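Local coordinates for protein dTDP-4-dehydrorhamnose Reductase (Yersinia enterocolitica, PDB 5U9C) that probably catalyses the NADPH-dependent reduction of dTDP-4-dehydro-L-rhamnose to dTDP-L-rhamnose in the dTDP-L-rhamnose biosynthetic pathway, at residues Ile81-Ala86 with Arg132-Gly137; Leu61-Glu66 with Leu102-Ser107; Ser180-Ala185 with Asp241-His246; Gly155-Gly160 with Ser192-Met197; Asn119-Pro124 with Ser264-Ile269. One frame throughout, in Å; residues are numbered along the deposited sequence.

Interaction 1: Ile81-Ala86 with Arg132-Gly137; sequences IYNHLA and RSKLIG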
# COMPACT_ATOMS: atom_id res chain seq x y z
N ILE D 81 -12.03 11.73 23.84
CA ILE D 81 -12.51 11.91 25.20
C ILE D 81 -13.55 10.87 25.60
O ILE D 81 -13.43 10.24 26.66
CB ILE D 81 -13.12 13.30 25.38
CG1 ILE D 81 -12.03 14.37 25.19
CG2 ILE D 81 -13.77 13.41 26.76
CD1 ILE D 81 -12.53 15.78 25.08
N TYR D 82 -14.53 10.65 24.74
CA TYR D 82 -15.64 9.75 25.05
C TYR D 82 -15.32 8.27 24.98
O TYR D 82 -15.82 7.50 25.80
CB TYR D 82 -16.81 9.98 24.09
CG TYR D 82 -17.69 11.18 24.39
CD1 TYR D 82 -17.16 12.44 24.60
CD2 TYR D 82 -19.08 11.04 24.37
CE1 TYR D 82 -17.99 13.55 24.83
CE2 TYR D 82 -19.92 12.13 24.60
CZ TYR D 82 -19.37 13.38 24.83
OH TYR D 82 -20.20 14.46 25.06
N ASN D 83 -14.53 7.88 23.99
CA ASN D 83 -14.24 6.45 23.76
C ASN D 83 -12.92 6.00 24.31
O ASN D 83 -12.76 4.81 24.66
CB ASN D 83 -14.35 6.13 22.25
CG ASN D 83 -15.75 6.42 21.70
OD1 ASN D 83 -16.71 6.54 22.46
ND2 ASN D 83 -15.86 6.56 20.37
N HIS D 84 -11.95 6.91 24.37
CA HIS D 84 -10.65 6.55 24.91
C HIS D 84 -10.43 7.02 26.34
O HIS D 84 -10.30 6.19 27.23
CB HIS D 84 -9.51 7.02 24.02
CG HIS D 84 -8.16 6.81 24.62
ND1 HIS D 84 -7.12 7.69 24.45
CD2 HIS D 84 -7.71 5.87 25.49
CE1 HIS D 84 -6.06 7.26 25.11
NE2 HIS D 84 -6.40 6.16 25.76
N LEU D 85 -10.41 8.32 26.58
CA LEU D 85 -10.13 8.81 27.92
C LEU D 85 -11.13 8.31 28.97
O LEU D 85 -10.72 7.90 30.04
CB LEU D 85 -10.00 10.33 27.94
CG LEU D 85 -8.94 10.90 26.97
CD1 LEU D 85 -8.87 12.39 27.16
CD2 LEU D 85 -7.55 10.30 27.19
N ALA D 86 -12.43 8.34 28.67
CA ALA D 86 -13.42 7.86 29.61
C ALA D 86 -13.22 6.37 29.90
O ALA D 86 -13.29 5.95 31.04
CB ALA D 86 -14.83 8.13 29.10
N ARG D 132 -10.24 4.15 15.52
CA ARG D 132 -9.05 4.39 16.31
C ARG D 132 -9.40 4.58 17.80
O ARG D 132 -8.72 4.04 18.67
CB ARG D 132 -8.32 5.63 15.81
CG ARG D 132 -7.69 5.47 14.44
CD ARG D 132 -7.17 6.78 13.87
NE ARG D 132 -6.73 6.57 12.51
CZ ARG D 132 -7.19 7.16 11.42
NH1 ARG D 132 -8.04 8.18 11.48
NH2 ARG D 132 -6.68 6.82 10.24
N SER D 133 -10.46 5.35 18.07
CA SER D 133 -10.86 5.62 19.46
C SER D 133 -11.33 4.37 20.19
O SER D 133 -11.02 4.18 21.37
CB SER D 133 -11.93 6.73 19.52
OG SER D 133 -13.21 6.32 19.02
N LYS D 134 -12.05 3.50 19.48
CA LYS D 134 -12.49 2.23 20.06
C LYS D 134 -11.31 1.29 20.32
O LYS D 134 -11.24 0.62 21.38
CB LYS D 134 -13.51 1.53 19.15
CG LYS D 134 -14.85 2.27 18.98
CD LYS D 134 -15.65 2.48 20.27
CE LYS D 134 -16.05 1.18 20.94
NZ LYS D 134 -16.94 1.37 22.10
N LEU D 135 -10.37 1.25 19.37
CA LEU D 135 -9.20 0.38 19.48
C LEU D 135 -8.30 0.78 20.64
O LEU D 135 -7.81 -0.06 21.36
CB LEU D 135 -8.39 0.39 18.19
CG LEU D 135 -7.11 -0.45 18.21
CD1 LEU D 135 -7.41 -1.90 18.55
CD2 LEU D 135 -6.40 -0.35 16.86
N ILE D 136 -8.04 2.08 20.79
CA ILE D 136 -7.17 2.48 21.90
C ILE D 136 -7.94 2.24 23.23
O ILE D 136 -7.34 1.90 24.25
CB ILE D 136 -6.61 3.91 21.73
CG1 ILE D 136 -5.54 4.22 22.79
CG2 ILE D 136 -7.71 4.94 21.75
CD1 ILE D 136 -4.25 3.44 22.65
N GLY D 137 -9.28 2.36 23.19
CA GLY D 137 -10.09 2.07 24.38
C GLY D 137 -9.89 0.60 24.74
O GLY D 137 -9.73 0.26 25.93
O HOH W 1 -15.81 3.43 23.78
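One face of the H84 imidazole is covered by I136. In the conformer described, one of two deposited, I136 CG1 lies 3.6 Å above the ring plane, displaced toward the rim and nearest NE2 and CD2, in a CH-pi contact. CG2 of the same isoleucine sits over the CG side of this face, 3.5 Å from H84 CG. CG anti to the backbone N (chi1 173°) starts the histidine side chain toward I136. Y266 of a second subunit also packs on H84. The other flat group, the N83 amide, has S133 OG in its own plane: N83 ND2 donates to it at 3.0 Å, along a nearly straight N-H line of 166°. At the opposite end of the amide N83 OD1 accepts from E66 N, while S133 OG is also bonded to Y130 O.

These residues join two neighbouring helices, 76-97 and 129-144, that run nearly parallel (16° between the local axes) on one side of the Rossmann-type sheet. Their axes come within 7.7 Å, and G137, which has no side chain, brings CA to 3.8 Å from N83 O. The helix holding N83 widens into a pi-type turn, with A86 N bonded to I81 O. K134 bends back so that its CD lies 4.1 Å from N83 ND2. Its NZ binds L104 O and a water, 2.9 Å from NZ, which also donates a weak bond to N83 O.

Interaction 2: Leu61-Glu66 with Leu102-Ser107; sequences LHFAAE and LYLSSS
H62 stands beside Y103 on one face of the sheet, and its contacts can be followed outward from CB. This atom lies 3.6 Å from L102 O, the carbonyl that receives the backbone N-H of H62. H62 and Y103 are paired in register, and with both CG atoms anti to the backbone N (chi1 179° and 178°) the side chains run the same way. Farther out, H62 CD2 makes the closest approach, 3.5 Å from Y103 CD1, and NE2 stands 4.1 Å from Y103 CE1. The rings are tilted by only 22° but offset, with centroids 5.6 Å apart, so there is little stacking. Both imidazole nitrogens are satisfied by threonines: ND1 by T11 OG1 and NE2 by T87 OG1.

This pair belongs to the core of the parallel Rossmann-type sheet, where strand 59-62 runs beside strand 100-106 and helix 76-97 forms part of the connection between them. H62 N donates to L102 O at 2.9 Å; the next rung, from L104 N to H62 O, is weak at 3.3 Å, and the first strand ends there. On the opposite sheet face, L61 CD2 packs against L102 CB at 3.9 Å. Past the strand end, F63 turns a ring edge toward L104, with CD1 3.8 Å from L104 CB. F63 also packs on I203 of helix 196-209 and touches the glycine-rich turn that probably belongs to the NADPH site.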
# COMPACT_ATOMS: atom_id res chain seq x y z
N LEU D 61 -20.31 -3.17 33.05
CA LEU D 61 -20.69 -3.35 31.67
C LEU D 61 -20.57 -1.96 31.06
O LEU D 61 -21.40 -1.06 31.35
CB LEU D 61 -22.13 -3.86 31.55
CG LEU D 61 -22.49 -5.09 32.38
CD1 LEU D 61 -23.90 -5.50 32.08
CD2 LEU D 61 -21.56 -6.26 32.11
N HIS D 62 -19.56 -1.77 30.22
CA HIS D 62 -19.27 -0.48 29.62
C HIS D 62 -19.75 -0.43 28.18
O HIS D 62 -19.03 -0.84 27.27
CB HIS D 62 -17.79 -0.14 29.73
CG HIS D 62 -17.43 1.16 29.10
ND1 HIS D 62 -18.27 2.26 29.16
CD2 HIS D 62 -16.30 1.57 28.48
CE1 HIS D 62 -17.69 3.27 28.55
NE2 HIS D 62 -16.49 2.89 28.14
N PHE D 63 -20.99 0.04 27.99
CA PHE D 63 -21.60 0.13 26.67
C PHE D 63 -21.66 1.57 26.14
O PHE D 63 -21.87 1.77 24.93
CB PHE D 63 -23.04 -0.44 26.64
CG PHE D 63 -23.20 -1.85 27.17
CD1 PHE D 63 -22.31 -2.85 26.84
CD2 PHE D 63 -24.33 -2.19 27.92
CE1 PHE D 63 -22.48 -4.15 27.32
CE2 PHE D 63 -24.52 -3.50 28.37
CZ PHE D 63 -23.60 -4.48 28.06
N ALA D 64 -21.50 2.57 27.00
CA ALA D 64 -21.59 3.97 26.53
C ALA D 64 -20.40 4.34 25.63
O ALA D 64 -19.26 3.94 25.88
CB ALA D 64 -21.69 4.94 27.71
N ALA D 65 -20.69 5.10 24.58
CA ALA D 65 -19.65 5.52 23.63
C ALA D 65 -20.21 6.53 22.67
O ALA D 65 -21.42 6.63 22.53
CB ALA D 65 -19.17 4.32 22.84
N GLU D 66 -19.34 7.30 22.02
CA GLU D 66 -19.78 8.19 20.95
C GLU D 66 -19.72 7.29 19.72
O GLU D 66 -18.63 6.90 19.29
CB GLU D 66 -18.87 9.40 20.77
CG GLU D 66 -19.23 10.22 19.54
CD GLU D 66 -20.68 10.66 19.54
OE1 GLU D 66 -21.46 10.16 18.71
OE2 GLU D 66 -21.05 11.45 20.43
N LEU D 102 -16.60 -5.65 31.13
CA LEU D 102 -17.02 -5.99 29.78
C LEU D 102 -17.02 -4.70 28.99
O LEU D 102 -17.64 -3.73 29.40
CB LEU D 102 -18.40 -6.65 29.78
CG LEU D 102 -19.11 -6.90 28.43
CD1 LEU D 102 -18.23 -7.50 27.38
CD2 LEU D 102 -20.33 -7.79 28.62
N TYR D 103 -16.29 -4.69 27.89
CA TYR D 103 -16.19 -3.53 27.01
C TYR D 103 -16.77 -3.90 25.65
O TYR D 103 -16.33 -4.86 25.03
CB TYR D 103 -14.73 -3.06 26.85
CG TYR D 103 -14.50 -1.89 25.90
CD1 TYR D 103 -15.19 -0.69 26.07
CD2 TYR D 103 -13.53 -1.94 24.90
CE1 TYR D 103 -14.97 0.40 25.24
CE2 TYR D 103 -13.30 -0.85 24.07
CZ TYR D 103 -14.01 0.32 24.25
OH TYR D 103 -13.80 1.41 23.46
N LEU D 104 -17.79 -3.16 25.23
CA LEU D 104 -18.39 -3.37 23.92
C LEU D 104 -17.56 -2.60 22.89
O LEU D 104 -17.50 -1.37 22.93
CB LEU D 104 -19.83 -2.86 23.91
CG LEU D 104 -20.56 -2.91 22.56
CD1 LEU D 104 -20.71 -4.36 22.11
CD2 LEU D 104 -21.90 -2.22 22.68
N SER D 105 -16.92 -3.32 21.99
CA SER D 105 -16.10 -2.69 20.93
C SER D 105 -16.78 -2.88 19.57
O SER D 105 -17.94 -3.27 19.51
CB SER D 105 -14.65 -3.18 20.95
OG SER D 105 -13.82 -2.35 20.11
N SER D 106 -16.04 -2.63 18.49
CA SER D 106 -16.62 -2.60 17.15
C SER D 106 -15.75 -3.21 16.06
O SER D 106 -14.53 -3.19 16.12
CB SER D 106 -16.84 -1.11 16.79
OG SER D 106 -17.19 -0.90 15.43
N SER D 107 -16.43 -3.73 15.05
CA SER D 107 -15.77 -4.23 13.87
C SER D 107 -14.96 -3.10 13.18
O SER D 107 -14.07 -3.39 12.40
CB SER D 107 -16.82 -4.80 12.90
OG SER D 107 -17.77 -3.82 12.51
O HOH W 2 -19.98 0.38 23.20

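Interaction 3: Ser180-Ala185 with Asp241-His246; sequences STSIKA and DIIPVH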
# COMPACT_ATOMS: atom_id res chain seq x y z
N SER D 180 -42.95 3.91 -0.14
CA SER D 180 -41.97 4.54 -1.02
C SER D 180 -41.90 3.81 -2.35
O SER D 180 -41.90 2.57 -2.40
CB SER D 180 -40.58 4.59 -0.37
OG SER D 180 -40.59 5.37 0.82
N THR D 181 -41.84 4.58 -3.43
CA THR D 181 -41.76 4.02 -4.77
C THR D 181 -40.41 3.31 -4.97
O THR D 181 -40.32 2.37 -5.77
CB THR D 181 -41.99 5.10 -5.86
OG1 THR D 181 -42.20 4.46 -7.12
CG2 THR D 181 -40.82 6.06 -5.97
N SER D 182 -39.39 3.75 -4.23
CA SER D 182 -38.06 3.15 -4.33
C SER D 182 -37.21 3.51 -3.14
O SER D 182 -37.34 4.61 -2.57
CB SER D 182 -37.32 3.63 -5.57
OG SER D 182 -37.10 5.01 -5.44
N ILE D 183 -36.32 2.60 -2.80
CA ILE D 183 -35.40 2.77 -1.71
C ILE D 183 -33.98 2.52 -2.22
O ILE D 183 -33.73 1.51 -2.87
CB ILE D 183 -35.74 1.78 -0.58
CG1 ILE D 183 -37.13 2.11 -0.01
CG2 ILE D 183 -34.68 1.82 0.52
CD1 ILE D 183 -37.67 1.09 0.98
N LYS D 184 -33.07 3.45 -1.93
CA LYS D 184 -31.66 3.33 -2.31
C LYS D 184 -30.88 2.78 -1.13
O LYS D 184 -31.12 3.18 0.01
CB LYS D 184 -31.09 4.69 -2.70
CG LYS D 184 -31.72 5.27 -3.94
CD LYS D 184 -31.17 6.65 -4.23
CE LYS D 184 -31.90 7.28 -5.40
NZ LYS D 184 -31.33 8.61 -5.71
N ALA D 185 -29.95 1.86 -1.40
CA ALA D 185 -29.12 1.27 -0.38
C ALA D 185 -27.72 1.01 -0.96
O ALA D 185 -27.58 0.53 -2.08
CB ALA D 185 -29.73 -0.03 0.14
N ASP D 241 -39.18 -0.39 -5.76
CA ASP D 241 -37.83 -0.79 -6.18
C ASP D 241 -36.82 -0.60 -5.06
O ASP D 241 -36.89 0.39 -4.33
CB ASP D 241 -37.39 0.07 -7.38
CG ASP D 241 -38.33 -0.07 -8.57
OD1 ASP D 241 -38.82 -1.18 -8.82
OD2 ASP D 241 -38.55 0.93 -9.27
N ILE D 242 -35.91 -1.56 -4.90
CA ILE D 242 -34.78 -1.41 -3.96
C ILE D 242 -33.59 -1.27 -4.93
O ILE D 242 -33.28 -2.20 -5.67
CB ILE D 242 -34.65 -2.56 -2.97
CG1 ILE D 242 -35.89 -2.60 -2.10
CG2 ILE D 242 -33.41 -2.32 -2.10
CD1 ILE D 242 -35.98 -3.74 -1.14
N ILE D 243 -32.97 -0.11 -4.92
CA ILE D 243 -31.94 0.26 -5.87
C ILE D 243 -30.54 0.21 -5.24
O ILE D 243 -30.32 0.87 -4.23
CB ILE D 243 -32.22 1.72 -6.36
CG1 ILE D 243 -33.63 1.82 -6.99
CG2 ILE D 243 -31.16 2.22 -7.34
CD1 ILE D 243 -34.06 3.24 -7.37
N PRO D 244 -29.60 -0.56 -5.85
CA PRO D 244 -28.24 -0.59 -5.31
C PRO D 244 -27.49 0.65 -5.77
O PRO D 244 -27.53 0.98 -6.95
CB PRO D 244 -27.63 -1.85 -5.94
CG PRO D 244 -28.38 -2.06 -7.22
CD PRO D 244 -29.75 -1.43 -7.03
N VAL D 245 -26.88 1.37 -4.84
CA VAL D 245 -26.11 2.55 -5.21
C VAL D 245 -24.70 2.48 -4.64
O VAL D 245 -24.45 1.81 -3.64
CB VAL D 245 -26.77 3.85 -4.73
CG1 VAL D 245 -28.14 3.99 -5.36
CG2 VAL D 245 -26.87 3.92 -3.20
N HIS D 246 -23.78 3.18 -5.29
CA HIS D 246 -22.40 3.30 -4.81
C HIS D 246 -22.35 4.31 -3.66
O HIS D 246 -23.20 5.21 -3.57
CB HIS D 246 -21.45 3.72 -5.95
CG HIS D 246 -21.24 2.64 -6.96
ND1 HIS D 246 -20.48 1.52 -6.68
CD2 HIS D 246 -21.71 2.47 -8.21
CE1 HIS D 246 -20.47 0.73 -7.74
NE2 HIS D 246 -21.21 1.28 -8.68
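A parallel backbone ladder joins S182 through A185 to D241 through P244, forming a separate two-stranded sheet near the surface, at one end of the molecule. Five hydrogen bonds cross it in the alternating pattern of parallel strands. D241 N donates to T181 O, then I183 N to D241 O, I243 N to I183 O at 2.7 Å, A185 N to I243 O, and finally V245 N to A185 O. Three of the donors approach nearly along the C=O axis; V245 N instead comes from above the carbonyl plane of A185, 39° out of it. The backbone oxygens are also met by CA-H groups: D241 O, for instance, lies 3.0 Å from S182 CA, besides holding I183 N. The local strand axes are twisted by 25° against each other.

The two faces differ in character. S182, K184, D241 and I243 share the outer one, where I243 CD1 packs on S182 CB at 3.7 Å. K184 crosses V245 at about a right angle, its CB 4.0 Å from V245 CG1, and F250 touches both residues. I183, A185 and I242 lie on the inner face: I183 packs on I172, Q175 and I176 of helix 168-177, A185 and I242 on A229 of helix 225-235. The side chain of A185 is about 4 Å from that of F168, a residue that binds (R)-malate in a structure of this protein. Such a small parallel sheet backed by helices is consistent with the substrate-binding part of the extended short-chain dehydrogenase/reductase fold of this family.

Interaction 4: Gly155-Gly160 with Ser192-Met197; sequences GWMIGG and SITSAM
M157 and T194 cross obliquely on one face of a small mixed sheet, in which strand 156-158 lies outermost beside 190-195, with 223-224 beyond. The selenium of M157 (a selenomethionine here) is 3.9 Å from T194 CG2 and 4.1 Å from A196 CB. T194 divides its branches: CG2, anti to the backbone N, meets the selenium, while OG1, beside that N (chi1 -63°), accepts the N-H of G155 at 2.9 Å and is also bonded to F217 O. On the other face W156 presents a ring face to S192 N and a ring edge to I193 CG2. Its NE1 binds E260; the side chains of F168 and R256, which bind (R)-malate in a structure of this protein, are each about 7 Å from it. On the same face as W156, I158 CD1 meets I193 CD1 at 4.2 Å.

Backbone bonds run along the pair, from W156 N to S192 O through to A196 N and I158 O at 2.8 Å. Here strand 190-195 passes into helix 196-209, with S195 as N-cap, its OG bonded to Q198 N. I158 O is also joined to M197 N through a water, and the positive end of the helix dipole would probably favour the partial negative charge on this oxygen.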
# COMPACT_ATOMS: atom_id res chain seq x y z
N GLY D 155 -20.71 -5.96 15.04
CA GLY D 155 -20.72 -5.37 13.72
C GLY D 155 -21.85 -4.35 13.64
O GLY D 155 -22.01 -3.52 14.54
N TRP D 156 -22.63 -4.41 12.56
CA TRP D 156 -23.77 -3.50 12.40
C TRP D 156 -24.92 -3.96 13.32
O TRP D 156 -25.57 -4.98 13.05
CB TRP D 156 -24.24 -3.47 10.95
CG TRP D 156 -23.20 -2.95 9.98
CD1 TRP D 156 -22.20 -2.05 10.24
CD2 TRP D 156 -23.18 -3.17 8.57
NE1 TRP D 156 -21.51 -1.76 9.08
CE2 TRP D 156 -22.10 -2.42 8.04
CE3 TRP D 156 -23.93 -3.95 7.71
CZ2 TRP D 156 -21.78 -2.44 6.69
CZ3 TRP D 156 -23.60 -3.96 6.35
CH2 TRP D 156 -22.55 -3.21 5.86
N MSE D 157 -25.13 -3.22 14.40
CA MSE D 157 -26.11 -3.60 15.42
C MSE D 157 -27.55 -3.42 14.96
O MSE D 157 -27.90 -2.39 14.40
CB MSE D 157 -25.81 -2.77 16.67
CG MSE D 157 -26.53 -3.25 17.94
SE MSE D 157 -25.54 -4.74 18.76
CE MSE D 157 -24.19 -3.61 19.64
N ILE D 158 -28.37 -4.45 15.12
CA ILE D 158 -29.80 -4.33 14.84
C ILE D 158 -30.57 -4.59 16.15
O ILE D 158 -30.29 -5.56 16.89
CB ILE D 158 -30.28 -5.24 13.69
CG1 ILE D 158 -30.16 -6.72 14.06
CG2 ILE D 158 -29.49 -4.94 12.42
CD1 ILE D 158 -30.66 -7.65 12.98
N GLY D 159 -31.50 -3.70 16.46
CA GLY D 159 -32.30 -3.81 17.67
C GLY D 159 -33.06 -2.54 17.98
O GLY D 159 -32.77 -1.49 17.42
N GLY D 160 -34.03 -2.64 18.89
CA GLY D 160 -34.83 -1.49 19.31
C GLY D 160 -36.30 -1.69 19.01
O GLY D 160 -37.15 -1.24 19.77
N SER D 192 -21.03 -7.14 8.72
CA SER D 192 -21.75 -8.23 9.34
C SER D 192 -22.76 -7.64 10.33
O SER D 192 -22.49 -6.62 10.99
CB SER D 192 -20.77 -9.14 10.09
OG SER D 192 -19.85 -9.76 9.20
N ILE D 193 -23.91 -8.29 10.47
CA ILE D 193 -24.89 -7.78 11.42
C ILE D 193 -24.78 -8.50 12.77
O ILE D 193 -24.41 -9.68 12.85
CB ILE D 193 -26.35 -7.88 10.91
CG1 ILE D 193 -26.72 -9.31 10.54
CG2 ILE D 193 -26.57 -6.95 9.71
CD1 ILE D 193 -28.17 -9.45 10.10
N THR D 194 -25.10 -7.77 13.83
CA THR D 194 -25.15 -8.30 15.18
C THR D 194 -26.52 -8.00 15.76
O THR D 194 -26.91 -6.82 15.92
CB THR D 194 -24.10 -7.65 16.09
OG1 THR D 194 -22.78 -7.95 15.62
CG2 THR D 194 -24.23 -8.19 17.54
N SER D 195 -27.26 -9.05 16.08
CA SER D 195 -28.56 -8.91 16.74
C SER D 195 -28.34 -8.50 18.19
O SER D 195 -27.70 -9.24 18.95
CB SER D 195 -29.33 -10.25 16.71
OG SER D 195 -30.39 -10.24 17.67
N ALA D 196 -28.84 -7.33 18.57
CA ALA D 196 -28.70 -6.86 19.95
C ALA D 196 -29.34 -7.85 20.95
O ALA D 196 -28.77 -8.07 22.02
CB ALA D 196 -29.29 -5.46 20.14
N MSE D 197 -30.48 -8.45 20.60
CA MSE D 197 -31.14 -9.41 21.52
C MSE D 197 -30.30 -10.66 21.71
O MSE D 197 -30.23 -11.18 22.83
CB MSE D 197 -32.58 -9.71 21.10
CG MSE D 197 -33.31 -10.67 22.07
SE MSE D 197 -33.44 -10.01 23.94
CE MSE D 197 -33.92 -11.72 24.81
O HOH W 3 -32.07 -7.40 18.30

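Interaction 5: Asn119-Pro124 with Ser264-Ile269; sequences NELDIP and SIYMSI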
# COMPACT_ATOMS: atom_id res chain seq x y z
N ASN D 119 -11.13 -12.15 11.77
CA ASN D 119 -11.36 -12.92 12.99
C ASN D 119 -10.50 -12.37 14.15
O ASN D 119 -9.77 -11.38 13.96
CB ASN D 119 -11.18 -14.43 12.74
CG ASN D 119 -9.77 -14.81 12.41
OD1 ASN D 119 -8.80 -14.31 13.03
ND2 ASN D 119 -9.62 -15.72 11.45
N GLU D 120 -10.62 -12.99 15.33
CA GLU D 120 -9.90 -12.52 16.52
C GLU D 120 -8.35 -12.55 16.41
O GLU D 120 -7.68 -11.88 17.19
CB GLU D 120 -10.37 -13.23 17.80
CG GLU D 120 -11.85 -13.03 18.17
CD GLU D 120 -12.81 -14.07 17.57
OE1 GLU D 120 -12.46 -14.72 16.57
OE2 GLU D 120 -13.93 -14.23 18.10
N LEU D 121 -7.79 -13.30 15.46
CA LEU D 121 -6.33 -13.30 15.24
C LEU D 121 -5.86 -12.15 14.34
O LEU D 121 -4.66 -11.82 14.34
CB LEU D 121 -5.83 -14.63 14.66
CG LEU D 121 -5.69 -15.75 15.66
CD1 LEU D 121 -5.21 -17.03 14.97
CD2 LEU D 121 -4.72 -15.35 16.78
N ASP D 122 -6.77 -11.55 13.57
CA ASP D 122 -6.41 -10.44 12.70
C ASP D 122 -5.99 -9.25 13.57
O ASP D 122 -6.54 -9.06 14.65
CB ASP D 122 -7.53 -10.13 11.73
CG ASP D 122 -7.59 -11.12 10.60
OD1 ASP D 122 -6.67 -11.06 9.76
OD2 ASP D 122 -8.54 -11.94 10.51
N ILE D 123 -4.98 -8.51 13.15
CA ILE D 123 -4.49 -7.39 13.97
C ILE D 123 -5.21 -6.12 13.53
O ILE D 123 -5.16 -5.77 12.36
CB ILE D 123 -2.97 -7.21 13.83
CG1 ILE D 123 -2.28 -8.56 14.07
CG2 ILE D 123 -2.46 -6.18 14.83
CD1 ILE D 123 -0.79 -8.51 13.83
N PRO D 124 -5.88 -5.44 14.47
CA PRO D 124 -6.67 -4.25 14.13
C PRO D 124 -5.89 -3.13 13.42
O PRO D 124 -4.78 -2.81 13.80
CB PRO D 124 -7.19 -3.76 15.48
CG PRO D 124 -7.21 -4.97 16.34
CD PRO D 124 -6.00 -5.76 15.92
N SER D 264 -15.89 -15.18 13.94
CA SER D 264 -15.22 -15.65 15.15
C SER D 264 -14.63 -17.02 14.96
O SER D 264 -15.25 -17.90 14.35
CB SER D 264 -16.17 -15.71 16.33
OG SER D 264 -15.51 -16.14 17.52
N ILE D 265 -13.43 -17.19 15.48
CA ILE D 265 -12.79 -18.51 15.53
C ILE D 265 -12.87 -19.07 16.94
O ILE D 265 -12.42 -20.18 17.17
CB ILE D 265 -11.32 -18.45 15.12
CG1 ILE D 265 -10.57 -17.38 15.93
CG2 ILE D 265 -11.24 -18.14 13.64
CD1 ILE D 265 -9.06 -17.41 15.77
N TYR D 266 -13.42 -18.31 17.89
CA TYR D 266 -13.49 -18.77 19.29
C TYR D 266 -14.89 -19.01 19.86
O TYR D 266 -15.00 -19.56 20.95
CB TYR D 266 -12.76 -17.77 20.23
CG TYR D 266 -11.26 -17.58 19.97
CD1 TYR D 266 -10.43 -18.66 19.66
CD2 TYR D 266 -10.66 -16.35 20.14
CE1 TYR D 266 -9.08 -18.49 19.46
CE2 TYR D 266 -9.30 -16.17 19.94
CZ TYR D 266 -8.52 -17.24 19.60
OH TYR D 266 -7.17 -17.09 19.40
N MSE D 267 -15.95 -18.60 19.16
CA MSE D 267 -17.30 -18.77 19.70
C MSE D 267 -17.68 -20.23 19.83
O MSE D 267 -18.36 -20.61 20.79
CB MSE D 267 -18.32 -18.00 18.87
CG MSE D 267 -18.17 -16.50 19.14
SE MSE D 267 -19.06 -15.96 20.81
CE MSE D 267 -20.78 -16.71 20.24
N SER D 268 -17.20 -21.07 18.91
CA SER D 268 -17.52 -22.50 18.95
C SER D 268 -16.97 -23.25 20.17
O SER D 268 -17.50 -24.29 20.53
CB SER D 268 -17.06 -23.19 17.66
OG SER D 268 -15.64 -23.32 17.64
N ILE D 269 -15.91 -22.76 20.80
CA ILE D 269 -15.40 -23.45 21.99
C ILE D 269 -16.25 -23.17 23.25
O ILE D 269 -16.10 -23.88 24.25
CB ILE D 269 -13.89 -23.22 22.26
CG1 ILE D 269 -13.55 -21.75 22.49
CG2 ILE D 269 -13.05 -23.78 21.11
CD1 ILE D 269 -12.07 -21.51 22.71
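E120 and S264 meet where two loops join, a type I beta turn from N119 to D122 and an ST turn, also an ST motif, that starts at S264. The first is also an Asx turn, N119 OD1 accepting from L121 N.

Among the polar contacts, the E120 carboxylate makes a two-pronged grip. OE1 accepts the backbone N-H of I265 at 2.9 Å, and OE2 takes the hydroxyl of S264 at a short 2.5 Å from OG, each oxygen using its syn lone pair. The bend at chi2 (90°) turns CD toward S264. H216 N of strand 213-217 gives OE2 a second bond. S264 OG in turn accepts from Y266 N and from M267 N, each 3.0 Å away, and links the carboxylate to the backbone of its own turn. Within the first turn, D122 OD2 receives N119 N on its anti lone pair and also binds Y129 OH of a neighbouring subunit.

The packing contacts lie beside this grip. L121 crosses I265 at about a right angle, with CG 3.8 Å from I265 CD1, while I265 CG2 meets N119 ND2 at 3.6 Å. E120 and Y266 run alongside in opposite senses, the carboxylate tilted 40° to the ring and E120 CB 3.8 Å from Y266 CE2. Over the centre of the Y266 ring, 3.9 Å above its plane, rests I265 CG1.

Overall arrangement
Interactions 1 and 2 form one unit of the Rossmann-type core: their centres are 10 Å apart, and helix 76-97 of the first leads directly into strand 100-106 of the second. Interaction 4 touches interaction 2, with centres 13 Å apart, and begins just after strand 149-154 of the same parallel sheet. Interaction 5 closes the longest loop, enclosing interactions 3 and 4 along the chain, and touches interaction 1 through L135 and P124. Interaction 3 stands apart, 35 Å from interaction 1 between centres, although strand 182-186 is followed by strand 190-195 of interaction 4. Interactions 1, 2, 4 and 5 thus lie in or beside the Rossmann-type part, with interaction 3 farther out, probably on the substrate side.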